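Local structure of peptide chain release factor RF2 (Thermus thermophilus, 2IHR) at residues A[116-121]-A[208-213]; A[149-154]-A[169-174]; A[177-182]-A[343-348]; A[256-261]-A[277-282]. The protein directs translation termination at UGA and UAA stop codons on the ribosome, where its GGQ motif serves peptide hydrolysis in the peptidyl-transferase centre. All coordinates share one frame; numbering follows the deposited sequence.

Overall arrangement
Contacts 1 and 2 lie in one mixed sheet, with centres about 10 Å apart. Strands 115-122 and 164-172 are neighbours there, so the two ladders join. Along the chain, contact 2 is nested inside the loop closed by contact 1. The segments of contacts 1 and 3 alternate, and contact 4 is nested inside the loop closed by contact 3. Contact 3 packs helix 176-180 on the C-terminal helix 342-353. Its centre is about 13 Å from that of contact 1. Contact 4 packs a three-stranded sheet on helix 268-294, in the domain that carries the GGQ motif. Its centre is about 12 Å from that of contact 1. The helix thus lies between the two sheets.

Contact 1 (A[116-121]-A[208-213]); sequences AILTIQ and VEVIPE
L118 and V210 face each other as a non-hydrogen-bonded pair between antiparallel strands 116-121 and 208-213. I117 with I211 and T119 with E209 are the hydrogen-bonded pairs next to it. I117 N gives to I211 O at 3.2 Å. T119 N to E209 O is shorter, at 2.6 Å. I211 N and E209 N return the bonds.

The tight face carries A116, L118, I120, V208 and V210, all buried. CG of L118 is anti to the backbone N (chi1 177°). Its CD1 touches two valines and lies 4.0 Å from both V208 CG1 and V210 CG2. I120 and V208 run alongside one another, with I120 CG1 against V208 CG2.

The other face is mixed. At one end I117 is buried, and its CB meets I211 CG1 at 3.9 Å. Its CD1 reaches E213 CB at 4.0 Å, where the two side chains cross at about a right angle. Further along, the face is looser and wetter. T119 CB and E209 CB are 4.4 Å apart, and the E209 carboxylate leads away. A water bonds to T119 OG1 there. It also donates to I117 O at 2.7 Å and weakly to E209 O, so it bridges the strands. T119 OG1 has a second partner in Q168 NE2.

Both strands are interior to the sheet. Strand 164-172 flanks 116-121, and strand 185-190 flanks 208-213. Y140 of helix 127-145 covers the tight face at L118, I120 and V208. Helix 176-180 covers A116 and V210, while helix 268-294 meets I117 and I211 on the other face.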
loop_
_atom_site.group_PDB
_atom_site.type_symbol
_atom_site.label_atom_id
_atom_site.label_comp_id
_atom_site.label_asym_id
_atom_site.label_seq_id
_atom_site.Cartn_x
_atom_site.Cartn_y
_atom_site.Cartn_z
ATOM N N ALA A 116 0.379 2.310 6.262
ATOM C CA ALA A 116 -0.415 2.968 5.254
ATOM C C ALA A 116 -1.602 3.792 5.729
ATOM O O ALA A 116 -2.270 3.467 6.737
ATOM C CB ALA A 116 -0.863 1.919 4.257
ATOM N N ILE A 117 -1.827 4.890 5.003
ATOM C CA ILE A 117 -2.948 5.808 5.240
ATOM C C ILE A 117 -3.811 5.660 3.991
ATOM O O ILE A 117 -3.438 6.124 2.898
ATOM C CB ILE A 117 -2.502 7.262 5.329
ATOM C CG1 ILE A 117 -1.473 7.415 6.451
ATOM C CG2 ILE A 117 -3.736 8.165 5.534
ATOM C CD1 ILE A 117 -0.677 8.711 6.392
ATOM N N LEU A 118 -4.933 4.960 4.166
ATOM C CA LEU A 118 -5.892 4.664 3.101
ATOM C C LEU A 118 -7.168 5.479 3.335
ATOM O O LEU A 118 -7.701 5.528 4.472
ATOM C CB LEU A 118 -6.167 3.150 3.079
ATOM C CG LEU A 118 -7.209 2.552 2.095
ATOM C CD1 LEU A 118 -6.710 1.212 1.517
ATOM C CD2 LEU A 118 -8.550 2.399 2.813
ATOM N N THR A 119 -7.636 6.141 2.266
ATOM C CA THR A 119 -8.827 7.003 2.365
ATOM C C THR A 119 -9.872 6.666 1.303
ATOM O O THR A 119 -9.540 6.496 0.129
ATOM C CB THR A 119 -8.452 8.504 2.165
ATOM O OG1 THR A 119 -7.242 8.810 2.864
ATOM C CG2 THR A 119 -9.574 9.407 2.663
ATOM N N ILE A 120 -11.138 6.643 1.705
ATOM C CA ILE A 120 -12.263 6.309 0.822
ATOM C C ILE A 120 -13.344 7.369 0.815
ATOM O O ILE A 120 -13.778 7.833 1.861
ATOM C CB ILE A 120 -12.926 4.976 1.265
ATOM C CG1 ILE A 120 -11.919 3.825 1.103
ATOM C CG2 ILE A 120 -14.156 4.665 0.404
ATOM C CD1 ILE A 120 -12.017 2.770 2.148
ATOM N N GLN A 121 -13.786 7.766 -0.369
ATOM C CA GLN A 121 -14.864 8.741 -0.463
ATOM C C GLN A 121 -15.783 8.275 -1.553
ATOM O O GLN A 121 -15.314 7.770 -2.556
ATOM C CB GLN A 121 -14.299 10.117 -0.811
ATOM C CG GLN A 121 -13.626 10.792 0.369
ATOM C CD GLN A 121 -13.028 12.133 0.036
ATOM O OE1 GLN A 121 -11.952 12.233 -0.572
ATOM N NE2 GLN A 121 -13.724 13.183 0.438
ATOM N N VAL A 208 -10.310 5.309 -3.974
ATOM C CA VAL A 208 -9.478 4.886 -2.836
ATOM C C VAL A 208 -8.093 5.481 -2.958
ATOM O O VAL A 208 -7.497 5.389 -4.024
ATOM C CB VAL A 208 -9.328 3.296 -2.799
ATOM C CG1 VAL A 208 -8.310 2.856 -1.771
ATOM C CG2 VAL A 208 -10.676 2.634 -2.482
ATOM N N GLU A 209 -7.589 6.108 -1.882
ATOM C CA GLU A 209 -6.231 6.656 -1.864
ATOM C C GLU A 209 -5.404 6.020 -0.765
ATOM O O GLU A 209 -5.927 5.684 0.320
ATOM C CB GLU A 209 -6.201 8.166 -1.652
ATOM C CG GLU A 209 -5.525 8.924 -2.824
ATOM C CD GLU A 209 -4.146 8.372 -3.265
ATOM O OE1 GLU A 209 -3.725 8.677 -4.401
ATOM O OE2 GLU A 209 -3.477 7.653 -2.497
ATOM N N VAL A 210 -4.118 5.889 -1.073
ATOM C CA VAL A 210 -3.117 5.316 -0.203
ATOM C C VAL A 210 -1.791 6.072 -0.390
ATOM O O VAL A 210 -1.290 6.181 -1.515
ATOM C CB VAL A 210 -2.847 3.812 -0.560
ATOM C CG1 VAL A 210 -2.157 3.076 0.623
ATOM C CG2 VAL A 210 -4.135 3.146 -0.922
ATOM N N ILE A 211 -1.239 6.592 0.712
ATOM C CA ILE A 211 0.053 7.291 0.737
ATOM C C ILE A 211 0.791 6.709 1.963
ATOM O O ILE A 211 0.169 6.164 2.869
ATOM C CB ILE A 211 -0.144 8.777 0.944
ATOM C CG1 ILE A 211 -0.666 9.004 2.366
ATOM C CG2 ILE A 211 -1.054 9.354 -0.177
ATOM C CD1 ILE A 211 -1.028 10.400 2.674
ATOM N N PRO A 212 2.117 6.813 2.027
ATOM C CA PRO A 212 2.693 6.204 3.247
ATOM C C PRO A 212 2.924 7.100 4.462
ATOM O O PRO A 212 3.273 8.284 4.298
ATOM C CB PRO A 212 4.019 5.631 2.757
ATOM C CG PRO A 212 4.463 6.661 1.759
ATOM C CD PRO A 212 3.153 7.061 1.003
ATOM N N GLU A 213 2.725 6.528 5.664
ATOM C CA GLU A 213 3.007 7.228 6.929
ATOM C C GLU A 213 4.509 7.049 7.169
ATOM O O GLU A 213 4.978 6.020 7.691
ATOM C CB GLU A 213 2.267 6.644 8.132
ATOM C CG GLU A 213 3.145 6.669 9.399
ATOM C CD GLU A 213 2.392 6.374 10.679
ATOM O OE1 GLU A 213 2.459 5.215 11.186
ATOM O OE2 GLU A 213 1.735 7.325 11.173
HETATM O O HOH W 1 -5.059 8.001 1.884
#

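Contact 2 (A[149-154]-A[169-174]); sequences FQVEVV and ILVKGE
Q150 and K172 pair across an antiparallel beta hairpin, formed by strands 150-158 and 164-172. The hairpin is the edge of the mixed sheet, with 150-158 outermost.

Four backbone hydrogen bonds hold the ladder. Q150 and K172 exchange two, and the one from K172 N to Q150 O is 2.8 Å long and nearly straight (174°). E152 and L170 exchange the other two.

Apolar contacts sit mainly on the face of V151, V153, I169 and V171. V151 CG1 touches I169 CD1 at 4.0 Å. Just before the strand, CG of F149 lies beside the backbone N (chi1 -63°). The ring then spans several residues of the partner segment. CD2 of F149 meets V171 CG1 at 3.6 Å, and its CD1 comes equally near G173 CA. The lack of a side chain at G173 permits this approach. L179 touches the ring and A144 the F149 side chain, which joins the hairpin to helices 176-180 and 127-145. An alanine at F149 would remove the ring and would probably open a gap between V171, G173 and L179. On the face of E152 and L170, both side chains meet L274 of helix 268-294, and V154 touches it too.

One salt bridge crosses the L170 face diagonally. K172 is extended beyond CG and reaches E152, two residues on from its own pair partner. Both hydrogen bonds in it are weak. K172 NZ lies 3.1 Å from E152 OE1 and 3.3 Å from E152 OE2, while K172 CE also rests against OE1.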
loop_
_atom_site.group_PDB
_atom_site.type_symbol
_atom_site.label_atom_id
_atom_site.label_comp_id
_atom_site.label_asym_id
_atom_site.label_seq_id
_atom_site.Cartn_x
_atom_site.Cartn_y
_atom_site.Cartn_z
ATOM N N PHE A 149 -2.477 -6.941 10.663
ATOM C CA PHE A 149 -2.182 -5.518 10.694
ATOM C C PHE A 149 -3.211 -4.896 11.611
ATOM O O PHE A 149 -4.315 -5.405 11.751
ATOM C CB PHE A 149 -2.300 -4.861 9.312
ATOM C CG PHE A 149 -1.334 -5.380 8.279
ATOM C CD1 PHE A 149 -0.187 -6.091 8.649
ATOM C CD2 PHE A 149 -1.530 -5.078 6.924
ATOM C CE1 PHE A 149 0.778 -6.487 7.667
ATOM C CE2 PHE A 149 -0.591 -5.463 5.936
ATOM C CZ PHE A 149 0.567 -6.163 6.302
ATOM N N GLN A 150 -2.838 -3.789 12.237
ATOM C CA GLN A 150 -3.725 -3.077 13.142
ATOM C C GLN A 150 -4.354 -1.922 12.377
ATOM O O GLN A 150 -3.709 -1.239 11.568
ATOM C CB GLN A 150 -2.940 -2.557 14.354
ATOM C CG GLN A 150 -2.227 -3.650 15.120
ATOM C CD GLN A 150 -3.194 -4.656 15.697
ATOM O OE1 GLN A 150 -3.835 -4.399 16.716
ATOM N NE2 GLN A 150 -3.323 -5.805 15.038
ATOM N N VAL A 151 -5.624 -1.711 12.645
ATOM C CA VAL A 151 -6.345 -0.672 11.967
ATOM C C VAL A 151 -6.800 0.388 12.973
ATOM O O VAL A 151 -7.389 0.071 14.013
ATOM C CB VAL A 151 -7.587 -1.285 11.184
ATOM C CG1 VAL A 151 -8.382 -0.187 10.454
ATOM C CG2 VAL A 151 -7.110 -2.321 10.182
ATOM N N GLU A 152 -6.520 1.648 12.629
ATOM C CA GLU A 152 -6.885 2.807 13.432
ATOM C C GLU A 152 -7.828 3.666 12.606
ATOM O O GLU A 152 -7.410 4.319 11.657
ATOM C CB GLU A 152 -5.635 3.605 13.756
ATOM C CG GLU A 152 -5.460 3.931 15.198
ATOM C CD GLU A 152 -4.017 3.792 15.638
ATOM O OE1 GLU A 152 -3.560 2.634 15.774
ATOM O OE2 GLU A 152 -3.341 4.834 15.840
ATOM N N VAL A 153 -9.107 3.662 12.932
ATOM C CA VAL A 153 -10.014 4.489 12.162
ATOM C C VAL A 153 -9.749 5.946 12.492
ATOM O O VAL A 153 -10.231 6.460 13.499
ATOM C CB VAL A 153 -11.468 4.219 12.495
ATOM C CG1 VAL A 153 -12.382 5.214 11.679
ATOM C CG2 VAL A 153 -11.784 2.764 12.243
ATOM N N VAL A 154 -8.984 6.615 11.647
ATOM C CA VAL A 154 -8.688 8.008 11.898
ATOM C C VAL A 154 -9.967 8.809 11.927
ATOM O O VAL A 154 -10.181 9.621 12.806
ATOM C CB VAL A 154 -7.772 8.577 10.828
ATOM C CG1 VAL A 154 -7.708 10.077 10.971
ATOM C CG2 VAL A 154 -6.373 7.951 10.950
ATOM N N ILE A 169 -8.378 5.437 7.271
ATOM C CA ILE A 169 -7.725 4.558 8.218
ATOM C C ILE A 169 -6.207 4.498 8.135
ATOM O O ILE A 169 -5.584 4.934 7.158
ATOM C CB ILE A 169 -8.273 3.145 8.097
ATOM C CG1 ILE A 169 -7.834 2.511 6.766
ATOM C CG2 ILE A 169 -9.784 3.198 8.202
ATOM C CD1 ILE A 169 -8.130 0.963 6.640
ATOM N N LEU A 170 -5.632 3.949 9.203
ATOM C CA LEU A 170 -4.200 3.809 9.347
ATOM C C LEU A 170 -4.009 2.333 9.581
ATOM O O LEU A 170 -4.523 1.767 10.576
ATOM C CB LEU A 170 -3.733 4.611 10.553
ATOM C CG LEU A 170 -2.247 4.607 10.911
ATOM C CD1 LEU A 170 -1.433 5.065 9.764
ATOM C CD2 LEU A 170 -2.054 5.489 12.105
ATOM N N VAL A 171 -3.291 1.710 8.644
ATOM C CA VAL A 171 -3.050 0.281 8.668
ATOM C C VAL A 171 -1.606 0.100 9.027
ATOM O O VAL A 171 -0.712 0.437 8.246
ATOM C CB VAL A 171 -3.387 -0.355 7.262
ATOM C CG1 VAL A 171 -3.038 -1.870 7.219
ATOM C CG2 VAL A 171 -4.869 -0.159 6.973
ATOM N N LYS A 172 -1.393 -0.464 10.210
ATOM C CA LYS A 172 -0.053 -0.673 10.746
ATOM C C LYS A 172 0.453 -2.113 10.658
ATOM O O LYS A 172 -0.144 -3.042 11.199
ATOM C CB LYS A 172 -0.043 -0.188 12.192
ATOM C CG LYS A 172 -0.637 1.217 12.402
ATOM C CD LYS A 172 -0.787 1.468 13.875
ATOM C CE LYS A 172 -0.802 2.947 14.185
ATOM N NZ LYS A 172 -0.479 3.227 15.631
ATOM N N GLY A 173 1.574 -2.274 9.964
ATOM C CA GLY A 173 2.175 -3.580 9.768
ATOM C C GLY A 173 3.236 -3.431 8.688
ATOM O O GLY A 173 3.260 -2.433 7.960
ATOM N N GLU A 174 4.113 -4.429 8.579
ATOM C CA GLU A 174 5.196 -4.403 7.609
ATOM C C GLU A 174 4.681 -4.364 6.188
ATOM O O GLU A 174 3.869 -5.191 5.783
ATOM C CB GLU A 174 6.134 -5.605 7.842
ATOM C CG GLU A 174 6.419 -6.513 6.648
ATOM C CD GLU A 174 5.250 -7.415 6.295
ATOM O OE1 GLU A 174 4.620 -7.959 7.228
ATOM O OE2 GLU A 174 4.967 -7.589 5.087
#

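Contact 3 (A[177-182]-A[343-348]); sequences YGLLSP and DLIWAG
The first torsion of I345 (chi1 -70°) sets CG1 beside the backbone N, and CG2 is anti to that N. CG2 meets the L179 carbonyl. In L179, CG also lies beside its backbone N (chi1 -63°), and CD2 reaches W346.

Four carbons of I345, CB, CG1, CG2 and CD1, lie near L179 O. CG2 of I345 is the closest to L179 O, at 3.2 Å. CD1 of I345 is 3.6 Å from the same oxygen. P182 CG approaches I345 CG2 obliquely at 4.1 Å. One turn on, P182 CB rests on G348 C at 4.0 Å; with no side chain on G348, the proline can come up to the backbone. L179 CD2 touches W346 CH2 at 4.1 Å. The tryptophan ring also stacks with H103. An alanine at I345 would take away CG1, CG2 and CD1, and would probably open a gap beside L179 O and P182 CG.

F143 of helix 127-145 touches both I345 and L180. P182 O is bonded to R325. No hydrogen bond or salt bridge links the two segments. The C-terminal helix is therefore held against helix 176-180 here by van der Waals contact and burial of apolar groups.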
loop_
_atom_site.group_PDB
_atom_site.type_symbol
_atom_site.label_atom_id
_atom_site.label_comp_id
_atom_site.label_asym_id
_atom_site.label_seq_id
_atom_site.Cartn_x
_atom_site.Cartn_y
_atom_site.Cartn_z
ATOM N N TYR A 177 1.824 -0.032 3.413
ATOM C CA TYR A 177 1.791 0.848 2.259
ATOM C C TYR A 177 2.017 0.114 0.938
ATOM O O TYR A 177 1.182 0.141 0.026
ATOM C CB TYR A 177 2.854 1.911 2.371
ATOM C CG TYR A 177 2.789 2.810 1.174
ATOM C CD1 TYR A 177 1.610 3.482 0.877
ATOM C CD2 TYR A 177 3.847 2.889 0.260
ATOM C CE1 TYR A 177 1.469 4.200 -0.307
ATOM C CE2 TYR A 177 3.709 3.607 -0.935
ATOM C CZ TYR A 177 2.512 4.246 -1.205
ATOM O OH TYR A 177 2.303 4.876 -2.397
ATOM N N GLY A 178 3.175 -0.518 0.821
ATOM C CA GLY A 178 3.487 -1.261 -0.395
ATOM C C GLY A 178 2.372 -2.152 -0.939
ATOM O O GLY A 178 1.968 -2.014 -2.100
ATOM N N LEU A 179 1.896 -3.085 -0.112
ATOM C CA LEU A 179 0.815 -3.997 -0.488
ATOM C C LEU A 179 -0.454 -3.278 -0.903
ATOM O O LEU A 179 -1.032 -3.595 -1.926
ATOM C CB LEU A 179 0.463 -4.929 0.672
ATOM C CG LEU A 179 1.620 -5.849 1.060
ATOM C CD1 LEU A 179 1.221 -6.659 2.288
ATOM C CD2 LEU A 179 1.973 -6.766 -0.103
ATOM N N LEU A 180 -0.886 -2.325 -0.088
ATOM C CA LEU A 180 -2.092 -1.574 -0.349
ATOM C C LEU A 180 -1.944 -0.539 -1.466
ATOM O O LEU A 180 -2.945 -0.070 -2.040
ATOM C CB LEU A 180 -2.524 -0.859 0.930
ATOM C CG LEU A 180 -3.229 -1.784 1.899
ATOM C CD1 LEU A 180 -3.617 -1.103 3.238
ATOM C CD2 LEU A 180 -4.458 -2.311 1.140
ATOM N N SER A 181 -0.702 -0.189 -1.765
ATOM C CA SER A 181 -0.436 0.842 -2.741
ATOM C C SER A 181 -1.072 0.679 -4.144
ATOM O O SER A 181 -1.564 1.643 -4.705
ATOM C CB SER A 181 1.090 1.110 -2.799
ATOM O OG SER A 181 1.860 0.105 -3.455
ATOM N N PRO A 182 -1.127 -0.542 -4.696
ATOM C CA PRO A 182 -1.717 -0.703 -6.025
ATOM C C PRO A 182 -3.232 -0.697 -6.023
ATOM O O PRO A 182 -3.879 -1.004 -7.033
ATOM C CB PRO A 182 -1.179 -2.046 -6.460
ATOM C CG PRO A 182 -1.189 -2.828 -5.163
ATOM C CD PRO A 182 -0.591 -1.827 -4.204
ATOM N N ASP A 343 -3.905 -11.949 -4.443
ATOM C CA ASP A 343 -3.613 -12.208 -5.846
ATOM C C ASP A 343 -3.864 -11.005 -6.731
ATOM O O ASP A 343 -3.255 -10.875 -7.802
ATOM C CB ASP A 343 -4.383 -13.456 -6.327
ATOM C CG ASP A 343 -5.905 -13.251 -6.441
ATOM O OD1 ASP A 343 -6.513 -12.420 -5.717
ATOM O OD2 ASP A 343 -6.511 -13.974 -7.280
ATOM N N LEU A 344 -4.741 -10.116 -6.271
ATOM C CA LEU A 344 -5.058 -8.904 -7.004
ATOM C C LEU A 344 -3.939 -7.908 -6.765
ATOM O O LEU A 344 -3.590 -7.106 -7.638
ATOM C CB LEU A 344 -6.414 -8.342 -6.533
ATOM C CG LEU A 344 -7.658 -8.974 -7.209
ATOM C CD1 LEU A 344 -8.888 -8.621 -6.411
ATOM C CD2 LEU A 344 -7.755 -8.484 -8.702
ATOM N N ILE A 345 -3.359 -7.973 -5.578
ATOM C CA ILE A 345 -2.261 -7.090 -5.234
ATOM C C ILE A 345 -0.975 -7.439 -5.994
ATOM O O ILE A 345 -0.479 -6.617 -6.777
ATOM C CB ILE A 345 -2.006 -7.129 -3.731
ATOM C CG1 ILE A 345 -3.174 -6.437 -2.991
ATOM C CG2 ILE A 345 -0.655 -6.444 -3.407
ATOM C CD1 ILE A 345 -3.031 -6.561 -1.442
ATOM N N TRP A 346 -0.428 -8.643 -5.786
ATOM C CA TRP A 346 0.793 -9.032 -6.502
ATOM C C TRP A 346 0.695 -8.641 -7.957
ATOM O O TRP A 346 1.625 -8.128 -8.544
ATOM C CB TRP A 346 1.024 -10.533 -6.445
ATOM C CG TRP A 346 1.429 -10.983 -5.104
ATOM C CD1 TRP A 346 0.830 -11.978 -4.333
ATOM C CD2 TRP A 346 2.416 -10.369 -4.270
ATOM N NE1 TRP A 346 1.382 -11.983 -3.075
ATOM C CE2 TRP A 346 2.353 -11.014 -3.000
ATOM C CE3 TRP A 346 3.344 -9.334 -4.465
ATOM C CZ2 TRP A 346 3.179 -10.651 -1.929
ATOM C CZ3 TRP A 346 4.173 -8.964 -3.386
ATOM C CH2 TRP A 346 4.077 -9.629 -2.135
ATOM N N ALA A 347 -0.459 -8.886 -8.537
ATOM C CA ALA A 347 -0.654 -8.592 -9.939
ATOM C C ALA A 347 -0.577 -7.126 -10.205
ATOM O O ALA A 347 -0.149 -6.729 -11.263
ATOM C CB ALA A 347 -2.002 -9.142 -10.418
ATOM N N GLY A 348 -1.012 -6.327 -9.247
ATOM C CA GLY A 348 -0.985 -4.892 -9.432
ATOM C C GLY A 348 0.428 -4.390 -9.308
ATOM O O GLY A 348 0.873 -3.517 -10.094
#

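Contact 4 (A[256-261]-A[277-282]); sequences TGITVT and KILKAR
I258 and V260 face helix 277-282; strand 258-261 runs roughly antiparallel to it, with 153° between their directions and a closest axis approach of 8.3 Å. Both side chains point to the helix.

V260 fits against I278 and L279. Its CG1 is anti to the backbone N (chi1 180°) and touches I278 CG2. The other branch, V260 CG2, meets L279 CB at 3.6 Å. It also lies 4.0 Å from I278 CG2. I258 comes against L279 and R282. The model places its CG2 too near L279 CD2, so that detail is doubtful.

The R282 chain bends at chi3 (51°), which turns NE. I258 CG2 sits over the centre of the guanidinium, 3.6 Å above its plane. T259 O lies at the guanidinium edge, near its plane. It is 3.2 Å from R282 NH1, but the angle is too poor for a hydrogen bond. Nearby, I258 N bonds to T256 OG1 at 2.8 Å in an ST turn.

Strand 258-262 is an outer strand of the three-stranded sheet, and V260 bonds through its backbone to V251 of the next strand. Helix 268-294 packs on it, with A275, L283 and L286 extending the interface. I278 also touches V154 of strand 150-158, and A281 CB touches the mixed sheet as well.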
loop_
_atom_site.group_PDB
_atom_site.type_symbol
_atom_site.label_atom_id
_atom_site.label_comp_id
_atom_site.label_asym_id
_atom_site.label_seq_id
_atom_site.Cartn_x
_atom_site.Cartn_y
_atom_site.Cartn_z
ATOM N N THR A 256 -2.128 25.568 2.821
ATOM C CA THR A 256 -2.669 24.670 1.798
ATOM C C THR A 256 -4.166 24.441 1.821
ATOM O O THR A 256 -4.769 24.228 0.785
ATOM C CB THR A 256 -2.086 23.297 1.933
ATOM O OG1 THR A 256 -2.606 22.718 3.136
ATOM C CG2 THR A 256 -0.548 23.347 1.999
ATOM N N GLY A 257 -4.767 24.449 3.001
ATOM C CA GLY A 257 -6.193 24.196 3.075
ATOM C C GLY A 257 -6.370 22.727 3.400
ATOM O O GLY A 257 -7.488 22.253 3.626
ATOM N N ILE A 258 -5.251 22.001 3.400
ATOM C CA ILE A 258 -5.275 20.590 3.738
ATOM C C ILE A 258 -5.861 20.506 5.147
ATOM O O ILE A 258 -5.511 21.296 6.014
ATOM C CB ILE A 258 -3.840 19.982 3.717
ATOM C CG1 ILE A 258 -3.330 19.967 2.281
ATOM C CG2 ILE A 258 -3.827 18.549 4.300
ATOM C CD1 ILE A 258 -2.023 19.237 2.096
ATOM N N THR A 259 -6.782 19.582 5.373
ATOM C CA THR A 259 -7.342 19.458 6.702
ATOM C C THR A 259 -7.469 17.991 7.091
ATOM O O THR A 259 -7.716 17.137 6.246
ATOM C CB THR A 259 -8.700 20.190 6.811
ATOM O OG1 THR A 259 -9.765 19.248 6.969
ATOM C CG2 THR A 259 -8.948 21.033 5.575
ATOM N N VAL A 260 -7.274 17.717 8.377
ATOM C CA VAL A 260 -7.334 16.370 8.931
ATOM C C VAL A 260 -8.145 16.361 10.226
ATOM O O VAL A 260 -7.829 17.093 11.157
ATOM C CB VAL A 260 -5.919 15.844 9.292
ATOM C CG1 VAL A 260 -6.007 14.439 9.878
ATOM C CG2 VAL A 260 -4.994 15.894 8.088
ATOM N N THR A 261 -9.177 15.519 10.278
ATOM C CA THR A 261 -10.026 15.371 11.451
ATOM C C THR A 261 -9.718 14.010 12.097
ATOM O O THR A 261 -9.324 13.077 11.411
ATOM C CB THR A 261 -11.449 15.486 11.031
ATOM O OG1 THR A 261 -11.572 16.658 10.211
ATOM C CG2 THR A 261 -12.346 15.592 12.251
ATOM N N LYS A 277 0.157 13.727 12.541
ATOM C CA LYS A 277 1.032 12.700 11.995
ATOM C C LYS A 277 0.545 12.407 10.571
ATOM O O LYS A 277 1.356 12.263 9.647
ATOM C CB LYS A 277 0.994 11.447 12.879
ATOM C CG LYS A 277 2.396 10.926 13.188
ATOM C CD LYS A 277 2.380 9.637 13.987
ATOM C CE LYS A 277 1.819 9.866 15.364
ATOM N NZ LYS A 277 2.331 8.842 16.302
ATOM N N ILE A 278 -0.780 12.335 10.402
ATOM C CA ILE A 278 -1.372 12.136 9.077
ATOM C C ILE A 278 -1.099 13.384 8.237
ATOM O O ILE A 278 -0.486 13.294 7.173
ATOM C CB ILE A 278 -2.940 11.906 9.093
ATOM C CG1 ILE A 278 -3.294 10.428 9.340
ATOM C CG2 ILE A 278 -3.515 12.213 7.703
ATOM C CD1 ILE A 278 -3.117 9.928 10.719
ATOM N N LEU A 279 -1.541 14.540 8.725
ATOM C CA LEU A 279 -1.351 15.804 8.015
ATOM C C LEU A 279 0.057 15.976 7.470
ATOM O O LEU A 279 0.267 16.361 6.304
ATOM C CB LEU A 279 -1.666 16.988 8.927
ATOM C CG LEU A 279 -1.864 18.354 8.242
ATOM C CD1 LEU A 279 -0.835 19.349 8.767
ATOM C CD2 LEU A 279 -1.774 18.227 6.714
ATOM N N LYS A 280 1.027 15.696 8.316
ATOM C CA LYS A 280 2.397 15.853 7.894
ATOM C C LYS A 280 2.642 15.023 6.635
ATOM O O LYS A 280 3.156 15.524 5.615
ATOM C CB LYS A 280 3.349 15.450 9.038
ATOM C CG LYS A 280 3.773 16.609 9.990
ATOM C CD LYS A 280 4.351 16.073 11.303
ATOM C CE LYS A 280 5.325 17.018 11.960
ATOM N NZ LYS A 280 6.733 16.517 11.870
ATOM N N ALA A 281 2.241 13.757 6.710
ATOM C CA ALA A 281 2.397 12.798 5.616
ATOM C C ALA A 281 1.682 13.166 4.313
ATOM O O ALA A 281 2.084 12.734 3.235
ATOM C CB ALA A 281 1.931 11.476 6.075
ATOM N N ARG A 282 0.608 13.935 4.417
ATOM C CA ARG A 282 -0.126 14.361 3.237
ATOM C C ARG A 282 0.601 15.509 2.535
ATOM O O ARG A 282 0.535 15.658 1.319
ATOM C CB ARG A 282 -1.526 14.786 3.637
ATOM C CG ARG A 282 -2.401 13.631 4.086
ATOM C CD ARG A 282 -3.826 14.074 4.241
ATOM N NE ARG A 282 -4.189 14.743 3.015
ATOM C CZ ARG A 282 -5.272 15.489 2.852
ATOM N NH1 ARG A 282 -6.149 15.688 3.838
ATOM N NH2 ARG A 282 -5.468 16.032 1.664
#